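Local coordinates for protein probable peptidyl-prolyl cis-trans isomerase (Mimivirus, PDB 2OSE) that forms a homotrimer of cyclophilin subunits and may catalyse peptidyl-prolyl cis-trans isomerisation and bind cyclosporin A, at residues A[8-13]-A[37-42]; A[30-36]-A[169-175]; A[16-20]-A[47-51]; A[128-132]-A[143-148]. Numbering follows the deposited sequence.

How the contacts relate
All four contacts belong to the cyclophilin fold, a curled antiparallel sheet whose barrel end is covered by helix 41-52. Contacts 2 and 3 lie closest, with centres about 9 Å apart; their strands 26-35 and 16-23 are sheet neighbours. Contact 4 is about 12 Å from each and joins contact 2 where strands 128-135 and 168-175 pair. Contact 1 sits 13 to 15 Å from the others, at the start of the helix that contact 3 also uses. Along the chain contacts 1, 2 and 3 interleave, whereas contact 4 is nested inside the loop closed by contact 2. N-terminal and C-terminal parts of the sequence thus close one barrel around a shared core.

Contact 1 (A[8-13]-A[37-42]); sequences LPNSGK and RDAFPA
The N-terminal loop of this cyclophilin, which contains an Asx turn, wraps the side chain of Arg37 at the corner between strand 26-35 and helix 41-52. Build 8-13 as irregular chain, extended at Leu8 to Asn10 and bent at Ser11 and Lys13, and 37-39 as a 3-10 turn, with N of the helix N-cap Phe40 bonded to Arg37 O (3.2 Å). CA atoms lie 5.5 Å apart for Lys13 and Arg37, 6.8 Å for Leu8 and Ala42. Asn10 OD1 accepts from Gly12 N at 3.1 Å. At Gly12 (phi/psi 120/167) a CB would jam against the preceding carbonyl. Arg37 runs extended (chi1 to chi3 all t) so that NH2 donates to Pro9 O at 2.7 Å, while Asn10 ND2 lies over one guanidinium face, 3.5 Å from Arg37 CZ. Arg37 N donates to Lys13 O at 3.2 Å; a water donates to Lys13 O (2.6 Å) and accepts from Asp38 N (2.9 Å). Leu8 (mt) sets CD1 3.7 Å from Pro41 CB and CD2 4.1 Å from Ala42 CB. Arg37 NE forms a salt bridge with Glu45, which also bonds Ser11 OG, so the arginine's charge is balanced from the helix while NH2 holds the Pro9 carbonyl.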
# COMPACT_ATOMS: atom_id res chain seq x y z
N LEU A 8 -14.39 -3.31 35.13
CA LEU A 8 -13.32 -4.03 34.42
C LEU A 8 -13.01 -5.39 35.03
O LEU A 8 -12.94 -5.51 36.27
CB LEU A 8 -12.03 -3.21 34.45
CG LEU A 8 -11.86 -1.98 33.57
CD1 LEU A 8 -10.45 -1.48 33.79
CD2 LEU A 8 -12.10 -2.35 32.11
N PRO A 9 -12.76 -6.41 34.18
CA PRO A 9 -12.31 -7.67 34.77
C PRO A 9 -10.94 -7.44 35.38
O PRO A 9 -10.33 -6.38 35.19
CB PRO A 9 -12.24 -8.64 33.58
CG PRO A 9 -12.06 -7.75 32.38
CD PRO A 9 -12.80 -6.47 32.71
N ASN A 10 -10.47 -8.38 36.19
CA ASN A 10 -9.12 -8.22 36.71
C ASN A 10 -8.34 -9.49 36.49
O ASN A 10 -8.67 -10.54 37.05
CB ASN A 10 -9.12 -7.78 38.18
CG ASN A 10 -7.79 -7.23 38.61
OD1 ASN A 10 -6.74 -7.82 38.33
ND2 ASN A 10 -7.81 -6.09 39.30
N SER A 11 -7.33 -9.40 35.63
CA SER A 11 -6.63 -10.58 35.14
C SER A 11 -5.34 -10.83 35.91
O SER A 11 -4.62 -11.79 35.64
CB SER A 11 -6.38 -10.47 33.63
OG SER A 11 -7.57 -10.73 32.89
N GLY A 12 -5.09 -9.94 36.88
CA GLY A 12 -3.91 -9.95 37.71
C GLY A 12 -3.16 -8.65 37.52
O GLY A 12 -3.43 -7.92 36.57
N LYS A 13 -2.22 -8.39 38.41
CA LYS A 13 -1.34 -7.24 38.35
C LYS A 13 -0.39 -7.29 37.14
O LYS A 13 -0.14 -6.27 36.50
CB LYS A 13 -0.53 -7.16 39.65
CG LYS A 13 0.51 -6.04 39.70
CD LYS A 13 1.41 -6.13 40.95
CE LYS A 13 1.92 -4.74 41.37
NZ LYS A 13 3.31 -4.77 41.96
N ARG A 37 -0.60 -4.07 34.24
CA ARG A 37 -1.99 -3.63 34.30
C ARG A 37 -2.05 -2.21 34.87
O ARG A 37 -2.93 -1.46 34.44
CB ARG A 37 -2.85 -4.59 35.12
CG ARG A 37 -4.36 -4.38 34.96
CD ARG A 37 -5.13 -5.14 36.05
NE ARG A 37 -6.57 -5.14 35.78
CZ ARG A 37 -7.45 -4.31 36.34
NH1 ARG A 37 -7.03 -3.39 37.19
NH2 ARG A 37 -8.74 -4.37 36.02
N ASP A 38 -1.12 -1.85 35.77
CA ASP A 38 -1.02 -0.47 36.34
C ASP A 38 -0.61 0.64 35.36
O ASP A 38 -0.58 1.82 35.71
CB ASP A 38 -0.14 -0.38 37.63
CG ASP A 38 1.35 -0.72 37.41
OD1 ASP A 38 1.98 -0.42 36.36
OD2 ASP A 38 1.94 -1.28 38.37
N ALA A 39 -0.28 0.26 34.14
CA ALA A 39 0.03 1.24 33.11
C ALA A 39 -1.26 1.81 32.53
O ALA A 39 -1.32 2.99 32.19
CB ALA A 39 0.89 0.58 32.00
N PHE A 40 -2.29 0.97 32.42
CA PHE A 40 -3.45 1.24 31.59
C PHE A 40 -4.43 0.11 31.77
O PHE A 40 -4.52 -0.77 30.89
CB PHE A 40 -3.02 1.29 30.10
CG PHE A 40 -4.06 1.80 29.14
CD1 PHE A 40 -5.36 2.10 29.55
CD2 PHE A 40 -3.71 1.98 27.78
CE1 PHE A 40 -6.31 2.56 28.63
CE2 PHE A 40 -4.64 2.44 26.85
CZ PHE A 40 -5.95 2.75 27.27
N PRO A 41 -5.20 0.10 32.88
CA PRO A 41 -6.09 -1.02 33.12
C PRO A 41 -7.01 -1.49 32.01
O PRO A 41 -7.09 -2.69 31.73
CB PRO A 41 -6.88 -0.56 34.36
CG PRO A 41 -5.92 0.26 35.11
CD PRO A 41 -5.22 1.06 34.02
N ALA A 42 -7.75 -0.57 31.38
CA ALA A 42 -8.72 -1.00 30.36
C ALA A 42 -8.03 -1.52 29.08
O ALA A 42 -8.55 -2.39 28.42
CB ALA A 42 -9.68 0.19 29.99
O HOH W 1 0.32 -3.86 37.35

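Contact 2 (A[30-36]-A[169-175]); sequences RLQIKLF and VIGQVYG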
# COMPACT_ATOMS: atom_id res chain seq x y z
N ARG A 30 7.60 -18.37 19.43
CA ARG A 30 6.55 -17.90 20.35
C ARG A 30 7.01 -16.68 21.17
O ARG A 30 8.11 -16.68 21.72
CB ARG A 30 6.12 -19.04 21.29
CG ARG A 30 5.10 -18.69 22.37
CD ARG A 30 4.52 -19.94 23.00
NE ARG A 30 3.54 -20.57 22.10
CZ ARG A 30 2.53 -21.34 22.51
NH1 ARG A 30 2.34 -21.61 23.79
NH2 ARG A 30 1.69 -21.86 21.62
N LEU A 31 6.17 -15.65 21.25
CA LEU A 31 6.42 -14.52 22.14
C LEU A 31 5.71 -14.75 23.46
O LEU A 31 4.60 -15.25 23.47
CB LEU A 31 5.92 -13.21 21.51
CG LEU A 31 6.49 -12.83 20.13
CD1 LEU A 31 5.81 -11.49 19.70
CD2 LEU A 31 8.01 -12.71 20.13
N GLN A 32 6.37 -14.44 24.56
CA GLN A 32 5.82 -14.52 25.90
C GLN A 32 5.90 -13.12 26.44
O GLN A 32 6.96 -12.51 26.43
CB GLN A 32 6.69 -15.43 26.75
CG GLN A 32 6.64 -16.94 26.34
CD GLN A 32 7.56 -17.73 27.22
OE1 GLN A 32 8.77 -17.57 27.13
NE2 GLN A 32 7.01 -18.58 28.09
N ILE A 33 4.77 -12.59 26.88
CA ILE A 33 4.67 -11.16 27.18
C ILE A 33 4.11 -10.97 28.58
O ILE A 33 3.09 -11.57 28.92
CB ILE A 33 3.74 -10.46 26.14
CG1 ILE A 33 4.34 -10.49 24.73
CG2 ILE A 33 3.46 -8.97 26.53
CD1 ILE A 33 3.31 -10.24 23.63
N LYS A 34 4.80 -10.17 29.38
CA LYS A 34 4.28 -9.77 30.68
C LYS A 34 3.68 -8.35 30.60
O LYS A 34 4.35 -7.44 30.17
CB LYS A 34 5.44 -9.74 31.69
CG LYS A 34 4.98 -9.41 33.12
CD LYS A 34 6.19 -9.52 34.10
CE LYS A 34 6.90 -8.25 34.42
NZ LYS A 34 7.49 -8.27 35.82
N LEU A 35 2.44 -8.20 31.05
CA LEU A 35 1.74 -6.92 30.96
C LEU A 35 1.78 -6.18 32.29
O LEU A 35 1.98 -6.78 33.37
CB LEU A 35 0.29 -7.12 30.49
CG LEU A 35 0.34 -7.64 29.03
CD1 LEU A 35 -0.12 -9.10 29.00
CD2 LEU A 35 -0.48 -6.82 28.14
N PHE A 36 1.61 -4.86 32.21
CA PHE A 36 1.69 -4.00 33.39
C PHE A 36 0.30 -3.39 33.52
O PHE A 36 0.02 -2.36 32.93
CB PHE A 36 2.74 -2.89 33.24
CG PHE A 36 4.08 -3.32 32.62
CD1 PHE A 36 4.77 -4.46 33.08
CD2 PHE A 36 4.65 -2.57 31.61
CE1 PHE A 36 5.99 -4.82 32.51
CE2 PHE A 36 5.86 -2.91 31.06
CZ PHE A 36 6.53 -4.04 31.49
N VAL A 169 3.20 2.23 26.40
CA VAL A 169 3.77 0.95 26.79
C VAL A 169 2.94 0.27 27.89
O VAL A 169 2.70 0.85 28.96
CB VAL A 169 5.22 1.12 27.26
CG1 VAL A 169 5.85 -0.23 27.78
CG2 VAL A 169 6.05 1.68 26.15
N ILE A 170 2.51 -0.96 27.61
CA ILE A 170 1.68 -1.75 28.51
C ILE A 170 2.30 -3.13 28.86
O ILE A 170 1.67 -3.90 29.59
CB ILE A 170 0.25 -1.99 27.96
CG1 ILE A 170 0.27 -2.68 26.59
CG2 ILE A 170 -0.59 -0.64 27.87
CD1 ILE A 170 -1.01 -3.42 26.34
N GLY A 171 3.51 -3.42 28.37
CA GLY A 171 4.10 -4.73 28.60
C GLY A 171 5.47 -4.89 28.01
O GLY A 171 5.98 -3.98 27.34
N GLN A 172 6.08 -6.07 28.25
CA GLN A 172 7.41 -6.41 27.70
C GLN A 172 7.41 -7.88 27.32
O GLN A 172 6.78 -8.68 27.97
CB GLN A 172 8.51 -6.20 28.75
CG GLN A 172 8.33 -7.14 29.97
CD GLN A 172 9.45 -7.01 31.01
OE1 GLN A 172 10.60 -7.42 30.77
NE2 GLN A 172 9.10 -6.47 32.18
N VAL A 173 8.21 -8.23 26.33
CA VAL A 173 8.47 -9.60 25.93
C VAL A 173 9.48 -10.18 26.91
O VAL A 173 10.56 -9.62 27.04
CB VAL A 173 9.03 -9.65 24.47
CG1 VAL A 173 9.44 -11.08 24.08
CG2 VAL A 173 7.97 -9.11 23.46
N TYR A 174 9.15 -11.26 27.60
CA TYR A 174 10.15 -11.89 28.51
C TYR A 174 10.69 -13.24 27.97
O TYR A 174 11.55 -13.87 28.60
CB TYR A 174 9.59 -12.03 29.94
CG TYR A 174 8.39 -12.97 30.06
CD1 TYR A 174 8.56 -14.32 30.30
CD2 TYR A 174 7.08 -12.50 29.86
CE1 TYR A 174 7.46 -15.19 30.37
CE2 TYR A 174 5.98 -13.35 29.94
CZ TYR A 174 6.19 -14.69 30.20
OH TYR A 174 5.12 -15.54 30.28
N GLY A 175 10.19 -13.64 26.81
CA GLY A 175 10.62 -14.84 26.11
C GLY A 175 10.31 -14.67 24.64
O GLY A 175 9.22 -14.20 24.29
O HOH W 2 11.05 -16.97 29.16
O HOH W 3 10.28 -7.11 34.67
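Two strands of the cyclophilin barrel pair antiparallel here, through main-chain hydrogen bonds. Lys34 N donates to Gln172 O and Gln172 N to Lys34 O, both at 2.9 Å, and Phe36 N reaches Ile170 O at 2.8 Å. At the other end Gln32 N bonds to Gly175 O (2.9 Å), while Gln32 O takes Tyr174 N at 2.8 Å and, weakly, Gly175 N at 3.4 Å. Tyr174 and Gly175 both face Gln32, a classic beta bulge that shifts the register by one. A second classic bulge, Ile170 and Gly171 facing Leu129, lies where this strand pairs with strand 128-135.

A water donates to the side-chain Gln32 OE1 (3.1 Å) and the main-chain Tyr174 O (3.2 Å); Gln32 NE2 hydrogen-bonds Tyr206 OH. On the inner face, Ile33 CG1 meets Val173 CG2 at 4.1 Å and Leu35 CD2 meets Ile170 CD1 at 3.9 Å. An ideal CB on Gly171 would clash, 2.9 Å from Lys34 O. On the other face Gln32 CB makes a CH-pi contact with the Tyr174 ring, and Arg16 a cation-pi contact with it. Over the Phe36 ring, Gly171 CA makes another CH-pi contact, 3.8 Å from the ring centroid.

Contact 3 (A[16-20]-A[47-51]); sequences RVYMD and FVQLT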
# COMPACT_ATOMS: atom_id res chain seq x y z
N ARG A 16 0.43 -12.68 32.25
CA ARG A 16 1.41 -13.13 31.26
C ARG A 16 0.67 -13.85 30.19
O ARG A 16 -0.24 -14.61 30.48
CB ARG A 16 2.45 -14.04 31.89
CG ARG A 16 3.40 -13.30 32.82
CD ARG A 16 4.38 -14.25 33.48
NE ARG A 16 5.04 -13.56 34.56
CZ ARG A 16 6.27 -13.09 34.53
NH1 ARG A 16 7.04 -13.33 33.51
NH2 ARG A 16 6.74 -12.40 35.58
N VAL A 17 1.07 -13.62 28.94
CA VAL A 17 0.38 -14.22 27.79
C VAL A 17 1.40 -14.69 26.78
O VAL A 17 2.57 -14.29 26.84
CB VAL A 17 -0.57 -13.23 27.09
CG1 VAL A 17 -1.68 -12.72 28.05
CG2 VAL A 17 0.24 -12.06 26.48
N TYR A 18 0.96 -15.54 25.85
CA TYR A 18 1.80 -16.02 24.76
C TYR A 18 1.13 -15.84 23.39
O TYR A 18 -0.11 -15.79 23.29
CB TYR A 18 2.18 -17.50 24.97
CG TYR A 18 0.96 -18.40 25.17
CD1 TYR A 18 0.34 -19.00 24.08
CD2 TYR A 18 0.41 -18.61 26.45
CE1 TYR A 18 -0.81 -19.82 24.25
CE2 TYR A 18 -0.74 -19.41 26.62
CZ TYR A 18 -1.34 -20.01 25.51
OH TYR A 18 -2.48 -20.80 25.68
N MET A 19 1.96 -15.76 22.37
CA MET A 19 1.54 -15.69 20.97
C MET A 19 2.56 -16.43 20.11
O MET A 19 3.73 -15.99 20.01
CB MET A 19 1.56 -14.24 20.47
CG MET A 19 0.38 -13.44 20.73
SD MET A 19 0.73 -11.68 20.30
CE MET A 19 -0.84 -11.10 20.93
N ASP A 20 2.11 -17.47 19.42
CA ASP A 20 2.89 -18.04 18.28
C ASP A 20 2.93 -17.05 17.13
O ASP A 20 1.93 -16.36 16.87
CB ASP A 20 2.24 -19.32 17.77
CG ASP A 20 2.60 -20.51 18.57
OD1 ASP A 20 3.66 -20.52 19.24
OD2 ASP A 20 1.80 -21.46 18.55
N PHE A 47 -6.37 -6.26 25.83
CA PHE A 47 -5.30 -7.09 25.26
C PHE A 47 -5.37 -8.52 25.78
O PHE A 47 -5.43 -9.47 25.00
CB PHE A 47 -3.92 -6.49 25.52
CG PHE A 47 -2.81 -7.20 24.77
CD1 PHE A 47 -2.44 -6.78 23.49
CD2 PHE A 47 -2.13 -8.29 25.34
CE1 PHE A 47 -1.43 -7.44 22.77
CE2 PHE A 47 -1.12 -8.97 24.63
CZ PHE A 47 -0.76 -8.53 23.35
N VAL A 48 -5.38 -8.69 27.11
CA VAL A 48 -5.46 -10.03 27.69
C VAL A 48 -6.71 -10.82 27.28
O VAL A 48 -6.62 -12.01 26.97
CB VAL A 48 -5.28 -10.02 29.26
CG1 VAL A 48 -5.39 -11.41 29.82
CG2 VAL A 48 -3.95 -9.44 29.66
N GLN A 49 -7.89 -10.18 27.26
CA GLN A 49 -9.09 -10.96 26.90
C GLN A 49 -9.14 -11.34 25.44
O GLN A 49 -9.76 -12.33 25.07
CB GLN A 49 -10.39 -10.25 27.31
CG GLN A 49 -10.47 -9.94 28.79
CD GLN A 49 -10.21 -11.14 29.69
OE1 GLN A 49 -10.55 -12.28 29.36
NE2 GLN A 49 -9.63 -10.88 30.85
N LEU A 50 -8.48 -10.55 24.60
CA LEU A 50 -8.40 -10.89 23.17
C LEU A 50 -7.42 -12.03 22.95
O LEU A 50 -7.52 -12.79 22.00
CB LEU A 50 -7.97 -9.68 22.36
CG LEU A 50 -9.10 -8.66 22.13
CD1 LEU A 50 -8.54 -7.52 21.32
CD2 LEU A 50 -10.24 -9.32 21.38
N THR A 51 -6.45 -12.12 23.84
CA THR A 51 -5.51 -13.19 23.82
C THR A 51 -6.20 -14.49 24.23
O THR A 51 -6.00 -15.53 23.62
CB THR A 51 -4.39 -12.78 24.76
OG1 THR A 51 -3.36 -12.15 24.00
CG2 THR A 51 -3.89 -13.91 25.53
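This is a buried helix-on-sheet contact, held by apolar packing alone: no hydrogen bond crosses between strand 16-20 and helix 47-51. The segments' axes come within 9.3 Å and their N-to-C directions differ by 51°, so the helix runs obliquely over the strand. Of the strand residues, Val17 and Met19, on the side that faces the helix, make the contact. Val17 points straight at the helix. Its CG1 lies 3.6 Å from Thr51 CG2 and 4.3 Å from Val48 CG2, while its CG2 meets the edge of the Phe47 ring, 3.8 Å from CE2. Phe47, Val48 and Thr51 are the helix residues that meet it, spaced at i, i+1 and i+4 so that they share one side of the helix; Thr51 N to Phe47 O, at 3.1 Å, is the helical bond that sets this turn.

In the cyclophilin fold, helix 41-52 caps one open end of the antiparallel beta barrel, and these side chains form part of the hydrophobic plug between barrel and cap. Two strand residues on, Met19 (chi1 m, chi2 and chi3 t) stretches its thioether so that CE comes 3.5 Å from Phe47 CZ and 4.1 Å from Thr51 OG1. The Phe47 ring also meets Phe147 edge-to-face and packs on Leu35, a residue of strand 26-35. Tyr18 and Arg16, whose CA-to-CB bonds point away from the helix, pack instead against Tyr206 edge-to-face and, by a cation-pi contact, Tyr174.

Contact 4 (A[128-132]-A[143-148]); sequences LLSLV and YDSTFM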
# COMPACT_ATOMS: atom_id res chain seq x y z
N LEU A 128 9.28 -4.10 23.80
CA LEU A 128 8.18 -3.48 24.54
C LEU A 128 6.92 -3.56 23.76
O LEU A 128 6.94 -3.32 22.53
CB LEU A 128 8.51 -2.02 24.85
CG LEU A 128 9.70 -1.78 25.77
CD1 LEU A 128 9.82 -0.29 25.99
CD2 LEU A 128 9.49 -2.47 27.12
N LEU A 129 5.82 -3.92 24.44
CA LEU A 129 4.48 -3.97 23.90
C LEU A 129 3.75 -2.65 24.21
O LEU A 129 3.79 -2.19 25.35
CB LEU A 129 3.65 -5.10 24.56
CG LEU A 129 2.15 -5.15 24.20
CD1 LEU A 129 1.98 -5.63 22.75
CD2 LEU A 129 1.37 -6.04 25.18
N SER A 130 3.04 -2.11 23.22
CA SER A 130 2.33 -0.84 23.41
C SER A 130 1.02 -0.83 22.64
O SER A 130 0.81 -1.69 21.77
CB SER A 130 3.25 0.35 23.08
OG SER A 130 3.71 0.34 21.72
N LEU A 131 0.11 0.07 23.00
CA LEU A 131 -1.15 0.17 22.27
C LEU A 131 -1.10 1.39 21.34
O LEU A 131 -0.61 2.43 21.71
CB LEU A 131 -2.37 0.24 23.20
CG LEU A 131 -2.59 -0.98 24.08
CD1 LEU A 131 -3.78 -0.76 25.05
CD2 LEU A 131 -2.78 -2.28 23.25
N VAL A 132 -1.60 1.22 20.12
CA VAL A 132 -1.50 2.28 19.12
C VAL A 132 -2.77 3.17 19.20
O VAL A 132 -3.89 2.66 19.10
CB VAL A 132 -1.30 1.67 17.71
CG1 VAL A 132 -1.25 2.77 16.61
CG2 VAL A 132 -0.02 0.79 17.68
N TYR A 143 -8.12 4.03 22.12
CA TYR A 143 -7.33 2.85 21.85
C TYR A 143 -8.25 1.71 21.52
O TYR A 143 -9.46 1.76 21.78
CB TYR A 143 -6.43 2.50 23.04
CG TYR A 143 -5.42 3.57 23.33
CD1 TYR A 143 -4.14 3.51 22.79
CD2 TYR A 143 -5.74 4.66 24.12
CE1 TYR A 143 -3.22 4.49 23.04
CE2 TYR A 143 -4.83 5.65 24.36
CZ TYR A 143 -3.58 5.57 23.81
OH TYR A 143 -2.64 6.54 24.08
N ASP A 144 -7.67 0.69 20.91
CA ASP A 144 -8.40 -0.51 20.59
C ASP A 144 -7.44 -1.73 20.70
O ASP A 144 -6.45 -1.69 21.46
CB ASP A 144 -9.15 -0.37 19.23
CG ASP A 144 -8.24 0.01 18.05
OD1 ASP A 144 -6.99 -0.22 18.13
OD2 ASP A 144 -8.78 0.53 17.01
N SER A 145 -7.76 -2.78 19.97
CA SER A 145 -6.95 -4.00 19.88
C SER A 145 -5.58 -3.85 19.18
O SER A 145 -4.76 -4.78 19.22
CB SER A 145 -7.77 -5.06 19.14
OG SER A 145 -8.16 -4.58 17.86
N THR A 146 -5.36 -2.71 18.50
CA THR A 146 -4.13 -2.40 17.77
C THR A 146 -2.91 -2.22 18.68
O THR A 146 -2.90 -1.36 19.56
CB THR A 146 -4.27 -1.12 16.89
OG1 THR A 146 -5.50 -1.20 16.13
CG2 THR A 146 -3.07 -1.00 15.91
N PHE A 147 -1.88 -3.02 18.44
CA PHE A 147 -0.76 -3.04 19.36
C PHE A 147 0.56 -3.09 18.58
O PHE A 147 0.61 -3.56 17.46
CB PHE A 147 -0.90 -4.23 20.35
CG PHE A 147 -0.61 -5.59 19.73
CD1 PHE A 147 0.71 -6.03 19.58
CD2 PHE A 147 -1.64 -6.41 19.30
CE1 PHE A 147 0.98 -7.26 19.04
CE2 PHE A 147 -1.38 -7.66 18.74
CZ PHE A 147 -0.08 -8.08 18.62
N MET A 148 1.62 -2.62 19.22
CA MET A 148 2.93 -2.54 18.62
C MET A 148 3.94 -3.25 19.51
O MET A 148 3.85 -3.17 20.73
CB MET A 148 3.31 -1.06 18.55
CG MET A 148 4.66 -0.78 17.91
SD MET A 148 5.15 0.95 17.98
CE MET A 148 4.06 1.61 16.67
O HOH W 4 -4.82 0.63 20.59
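Main-chain hydrogen bonds set the register of this antiparallel pair. Ser130 N donates to Met148 O and Met148 N to Ser130 O, both at 2.8 Å, and Val132 N continues the ladder to Thr146 O at 2.9 Å. Between them Leu131 and Phe147 form a non-hydrogen-bonded pair, CA atoms 4.3 Å apart.

Other polar contacts gather at Asp144, whose OD1 accepts from Thr146 N (3.0 Å), an Asx turn, and from Thr146 OG1 (2.7 Å). A water accepts from Asp144 N at 2.9 Å and lies 2.7 Å from Val132 O and 3.0 Å from Thr146 O, so it links the two segments. Arg193 of the second subunit forms a salt bridge with Asp144 OD1 and a hydrogen bond to Val132 O, at the trimer interface.

Among apolar contacts, Leu129 CD1 lies 3.4 Å from Phe147 CD1, and Leu131 CB 3.7 Å from Tyr143 CD1; on the Met148 side of the sheet Val132 CG2 meets Met148 CB at 3.9 Å, near Ala191 of the second subunit. With Phe147 set edge-to-face against Phe47 of helix 41-52, the face bearing Leu129, Leu131 and Phe147 forms one wall of the hydrophobic core within the cyclophilin beta barrel.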